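Local coordinates for vaginolysin (Gardnerella vaginalis, PDB 5IMY), which probably binds cholesterol in host membranes and lyses cells by forming pores, as a toxin of the cholesterol-dependent cytolysin family, at residues 86-91 with 137-142. Sequence-based numbering, arbitrary orientation.
Sequences DDRVYP and PTKSSV
Lys139 reaches across to the loop 86-91, and its ammonium group is gripped there by three oxygens. Lys139 NZ donates to Asp86 O at 2.6 Å and to Val89 O at 2.8 Å. The third partner is carboxylate atom OD1 of Asp86, which forms a salt bridge with Lys139 NZ at 3.0 Å. NZ meets this oxygen from above the carboxylate plane, 63° out of it. The lysine chain bends once, at chi2 (55°), and is extended beyond that. Lys139 CG passes Asp87 O at 3.4 Å on the way.

The Tyr90 side chain crosses that of Lys139 obliquely, and one face of its ring is laid against the peptide that joins Thr138 to Lys139. Lys139 CA makes a CH-pi contact, 4.0 Å from the centroid of the Tyr90 ring. Val142, one helical turn on, extends the apolar side: its CG2 is 3.8 Å from Tyr90 CD1, and its CG1 is 3.6 Å from Pro91 CD.

Thr138 sits at the N-cap position of helix 139-158, though its side chain makes no capping bond. Val142 N donates a hydrogen bond to Thr138 O in the first turn. Pro91 and Val142 also touch Leu118 of strand 116-120. Asp86 also touches Pro347 of strand 347-354.

The contact therefore fastens the start of the helix to the loop before strand 94-96. Two carbonyls and a carboxylate around one ammonium probably favour a charged lysine.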
# COMPACT_ATOMS: atom_id res chain seq x y z
N ASP A 86 -15.00 -40.84 -17.84
CA ASP A 86 -15.21 -41.11 -19.26
C ASP A 86 -16.25 -42.21 -19.47
O ASP A 86 -16.92 -42.24 -20.50
CB ASP A 86 -13.88 -41.51 -19.92
CG ASP A 86 -13.97 -41.55 -21.43
OD1 ASP A 86 -14.70 -40.72 -22.01
OD2 ASP A 86 -13.31 -42.42 -22.04
N ASP A 87 -16.39 -43.11 -18.50
CA ASP A 87 -17.37 -44.19 -18.61
C ASP A 87 -18.79 -43.65 -18.76
O ASP A 87 -19.61 -44.25 -19.46
CB ASP A 87 -17.29 -45.11 -17.40
CG ASP A 87 -16.21 -46.16 -17.53
OD1 ASP A 87 -16.04 -46.71 -18.64
OD2 ASP A 87 -15.54 -46.45 -16.52
N ARG A 88 -19.10 -42.53 -18.10
CA ARG A 88 -20.47 -42.03 -18.02
C ARG A 88 -20.66 -40.71 -18.75
O ARG A 88 -21.71 -40.08 -18.59
CB ARG A 88 -20.87 -41.87 -16.56
CG ARG A 88 -20.65 -43.13 -15.73
CD ARG A 88 -19.69 -42.91 -14.57
NE ARG A 88 -20.28 -43.34 -13.32
CZ ARG A 88 -19.59 -43.76 -12.26
NH1 ARG A 88 -18.27 -43.82 -12.29
NH2 ARG A 88 -20.24 -44.12 -11.16
N VAL A 89 -19.68 -40.28 -19.54
CA VAL A 89 -19.76 -39.02 -20.26
C VAL A 89 -19.85 -39.35 -21.75
O VAL A 89 -18.86 -39.80 -22.35
CB VAL A 89 -18.57 -38.10 -19.96
CG1 VAL A 89 -18.62 -36.85 -20.82
CG2 VAL A 89 -18.56 -37.73 -18.49
N TYR A 90 -21.02 -39.13 -22.33
CA TYR A 90 -21.19 -39.26 -23.77
C TYR A 90 -22.33 -38.35 -24.19
O TYR A 90 -23.22 -38.07 -23.39
CB TYR A 90 -21.47 -40.71 -24.18
CG TYR A 90 -22.56 -41.41 -23.39
CD1 TYR A 90 -23.88 -41.41 -23.83
CD2 TYR A 90 -22.26 -42.09 -22.22
CE1 TYR A 90 -24.87 -42.06 -23.11
CE2 TYR A 90 -23.24 -42.74 -21.50
CZ TYR A 90 -24.54 -42.72 -21.94
OH TYR A 90 -25.51 -43.37 -21.22
N PRO A 91 -22.32 -37.87 -25.44
CA PRO A 91 -23.47 -37.11 -25.93
C PRO A 91 -24.77 -37.87 -25.74
O PRO A 91 -24.90 -39.01 -26.21
CB PRO A 91 -23.15 -36.90 -27.42
CG PRO A 91 -21.66 -37.00 -27.50
CD PRO A 91 -21.25 -37.98 -26.44
N PRO A 137 -29.14 -44.94 -26.94
CA PRO A 137 -27.77 -44.47 -26.71
C PRO A 137 -27.19 -45.02 -25.42
O PRO A 137 -27.83 -44.96 -24.36
CB PRO A 137 -27.92 -42.94 -26.65
CG PRO A 137 -29.31 -42.74 -26.16
CD PRO A 137 -30.13 -43.86 -26.75
N THR A 138 -25.98 -45.55 -25.51
CA THR A 138 -25.18 -45.95 -24.35
C THR A 138 -23.75 -45.50 -24.61
O THR A 138 -23.43 -44.96 -25.67
CB THR A 138 -25.28 -47.47 -24.10
OG1 THR A 138 -24.24 -47.87 -23.21
CG2 THR A 138 -25.16 -48.25 -25.41
N LYS A 139 -22.87 -45.71 -23.62
CA LYS A 139 -21.49 -45.27 -23.77
C LYS A 139 -20.85 -45.87 -25.02
O LYS A 139 -20.27 -45.15 -25.84
CB LYS A 139 -20.68 -45.62 -22.53
CG LYS A 139 -19.19 -45.28 -22.63
CD LYS A 139 -18.96 -43.81 -22.99
CE LYS A 139 -17.48 -43.49 -23.08
NZ LYS A 139 -17.22 -42.02 -23.05
N SER A 140 -20.96 -47.19 -25.18
CA SER A 140 -20.33 -47.85 -26.32
C SER A 140 -21.07 -47.58 -27.62
O SER A 140 -20.44 -47.50 -28.68
CB SER A 140 -20.25 -49.36 -26.06
OG SER A 140 -21.54 -49.93 -26.02
N SER A 141 -22.39 -47.44 -27.56
CA SER A 141 -23.17 -47.19 -28.77
C SER A 141 -22.94 -45.77 -29.29
O SER A 141 -22.92 -45.54 -30.50
CB SER A 141 -24.65 -47.43 -28.51
OG SER A 141 -25.43 -47.13 -29.66
N VAL A 142 -22.78 -44.81 -28.37
CA VAL A 142 -22.51 -43.44 -28.78
C VAL A 142 -21.06 -43.28 -29.21
O VAL A 142 -20.76 -42.59 -30.19
CB VAL A 142 -22.89 -42.47 -27.65
CG1 VAL A 142 -22.39 -41.06 -27.94
CG2 VAL A 142 -24.41 -42.46 -27.45